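Local coordinates for protein MTH0777 (Methanothermobacter thermautotrophicus, PDB 1KJN) that is of unknown function but folds as an alpha/beta protein around a six-stranded parallel sheet and forms a dimer, at residues L24-S29 with R49-A54. Sequence-based numbering, arbitrary orientation.
Sequences LAIYTS and RLVQVA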
loop_
_atom_site.group_PDB
_atom_site.type_symbol
_atom_site.label_atom_id
_atom_site.label_comp_id
_atom_site.label_asym_id
_atom_site.label_seq_id
_atom_site.Cartn_x
_atom_site.Cartn_y
_atom_site.Cartn_z
ATOM N N LEU A 24 -4.322 1.274 4.486
ATOM C CA LEU A 24 -5.202 1.478 5.638
ATOM C C LEU A 24 -5.006 0.422 6.733
ATOM O O LEU A 24 -5.203 0.696 7.915
ATOM C CB LEU A 24 -6.652 1.499 5.186
ATOM C CG LEU A 24 -7.086 2.791 4.504
ATOM C CD1 LEU A 24 -8.489 2.601 3.957
ATOM C CD2 LEU A 24 -6.999 3.981 5.486
ATOM N N ALA A 25 -4.640 -0.789 6.338
ATOM C CA ALA A 25 -4.394 -1.860 7.303
ATOM C C ALA A 25 -3.192 -1.441 8.155
ATOM O O ALA A 25 -3.225 -1.508 9.386
ATOM C CB ALA A 25 -4.095 -3.173 6.568
ATOM N N ILE A 26 -2.169 -0.927 7.483
ATOM C CA ILE A 26 -0.963 -0.493 8.162
ATOM C C ILE A 26 -1.270 0.738 9.022
ATOM O O ILE A 26 -0.738 0.868 10.121
ATOM C CB ILE A 26 0.159 -0.161 7.129
ATOM C CG1 ILE A 26 0.568 -1.419 6.352
ATOM C CG2 ILE A 26 1.370 0.456 7.818
ATOM C CD1 ILE A 26 1.640 -1.143 5.296
ATOM N N TYR A 27 -2.110 1.641 8.504
ATOM C CA TYR A 27 -2.493 2.853 9.228
ATOM C C TYR A 27 -3.239 2.496 10.524
ATOM O O TYR A 27 -2.955 3.043 11.581
ATOM C CB TYR A 27 -3.389 3.746 8.360
ATOM C CG TYR A 27 -3.762 5.052 9.038
ATOM C CD1 TYR A 27 -4.983 5.194 9.711
ATOM C CD2 TYR A 27 -2.882 6.137 9.036
ATOM C CE1 TYR A 27 -5.314 6.399 10.377
ATOM C CE2 TYR A 27 -3.203 7.342 9.685
ATOM C CZ TYR A 27 -4.414 7.467 10.353
ATOM O OH TYR A 27 -4.738 8.660 10.954
ATOM N N THR A 28 -4.185 1.569 10.424
ATOM C CA THR A 28 -4.972 1.132 11.572
ATOM C C THR A 28 -4.077 0.416 12.585
ATOM O O THR A 28 -4.193 0.667 13.779
ATOM C CB THR A 28 -6.103 0.202 11.131
ATOM O OG1 THR A 28 -6.826 0.833 10.069
ATOM C CG2 THR A 28 -7.081 -0.094 12.299
ATOM N N SER A 29 -3.147 -0.417 12.107
ATOM C CA SER A 29 -2.245 -1.140 13.007
ATOM C C SER A 29 -1.355 -0.171 13.789
ATOM O O SER A 29 -1.055 -0.381 14.968
ATOM C CB SER A 29 -1.384 -2.145 12.248
ATOM O OG SER A 29 -0.430 -2.751 13.115
ATOM N N ARG A 49 2.384 -10.214 1.647
ATOM C CA ARG A 49 3.569 -9.732 0.930
ATOM C C ARG A 49 3.488 -8.241 0.674
ATOM O O ARG A 49 4.510 -7.570 0.631
ATOM C CB ARG A 49 3.804 -10.462 -0.403
ATOM C CG ARG A 49 4.036 -11.956 -0.284
ATOM C CD ARG A 49 4.679 -12.530 -1.541
ATOM N NE ARG A 49 6.079 -12.136 -1.584
ATOM C CZ ARG A 49 7.097 -12.896 -1.178
ATOM N NH1 ARG A 49 6.885 -14.120 -0.712
ATOM N NH2 ARG A 49 8.327 -12.388 -1.139
ATOM N N LEU A 50 2.280 -7.726 0.467
ATOM C CA LEU A 50 2.127 -6.292 0.214
ATOM C C LEU A 50 2.463 -5.494 1.464
ATOM O O LEU A 50 3.149 -4.460 1.392
ATOM C CB LEU A 50 0.720 -5.964 -0.283
ATOM C CG LEU A 50 0.471 -6.356 -1.745
ATOM C CD1 LEU A 50 -0.998 -6.203 -2.103
ATOM C CD2 LEU A 50 1.342 -5.509 -2.654
ATOM N N VAL A 51 2.016 -6.009 2.608
ATOM C CA VAL A 51 2.260 -5.380 3.897
ATOM C C VAL A 51 3.765 -5.361 4.161
ATOM O O VAL A 51 4.296 -4.335 4.538
ATOM C CB VAL A 51 1.541 -6.156 5.041
ATOM C CG1 VAL A 51 1.989 -5.620 6.421
ATOM C CG2 VAL A 51 0.011 -6.070 4.885
ATOM N N GLN A 52 4.444 -6.486 3.920
ATOM C CA GLN A 52 5.885 -6.579 4.147
ATOM C C GLN A 52 6.700 -5.636 3.273
ATOM O O GLN A 52 7.708 -5.098 3.726
ATOM C CB GLN A 52 6.383 -8.008 3.934
ATOM C CG GLN A 52 5.980 -8.977 5.022
ATOM C CD GLN A 52 5.938 -10.431 4.541
ATOM O OE1 GLN A 52 5.358 -11.300 5.199
ATOM N NE2 GLN A 52 6.539 -10.695 3.376
ATOM N N VAL A 53 6.305 -5.455 2.015
ATOM C CA VAL A 53 7.060 -4.539 1.174
ATOM C C VAL A 53 6.710 -3.077 1.494
ATOM O O VAL A 53 7.565 -2.205 1.348
ATOM C CB VAL A 53 6.934 -4.859 -0.352
ATOM C CG1 VAL A 53 7.316 -6.320 -0.631
ATOM C CG2 VAL A 53 5.560 -4.549 -0.854
ATOM N N ALA A 54 5.492 -2.818 1.984
ATOM C CA ALA A 54 5.096 -1.444 2.338
ATOM C C ALA A 54 5.674 -0.972 3.681
ATOM O O ALA A 54 5.742 0.227 3.945
ATOM C CB ALA A 54 3.577 -1.280 2.336
#
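Ile26 meets Ala54 and Val51 where helix 21-34 packs against helix 45-54, a compact example of one long aliphatic side chain bridging two helices. Strand 38-43 lies between these helices in the chain, and the six parallel strands run in the order 3-2-1-4-5-6, as in a Rossmann-like alpha/beta fold. The end of the isoleucine does most of the work: its CD1 lies 3.5 Å from CB of Ala54, methyl against methyl and tight for such a pair. With CG1 anti to the carbonyl carbon (chi1 -64°) and the chain fully extended beyond it (chi2 178°), Ile26 reaches straight out from its helix, and CD1 travels as far as the side chain allows. Val51, one turn earlier than Ala54 on the same face, flanks the isoleucine from the side. Its CG1 is 4.4 Å from CG1 of Ile26, a looser touch along the shaft. CD1 of Ile26 passes 4.2 Å from the carbonyl O of Val51. The two backbones stay 7.2 Å apart at their nearest CA atoms, those of Ile26 and Val51.

Behind this face, Thr28 turns its hydroxyl back into its own helix: OG1 donates to O of Leu24 at 2.7 Å, joining the amide N of Thr28 on that carbonyl but arriving from the opposite face of its plane. A buried hydroxyl is thus satisfied within the helix, on a side covered by helix 143-153 and strand 81-86. Tyr60 also packs on Ile26, as does Ala54 of the second subunit, so the isoleucine belongs to the dimer interface too. Between the two segments the side-chain contacts are apolar, with neither hydrogen bond nor charge pair; this local contact probably rests on close packing and burial of hydrocarbon.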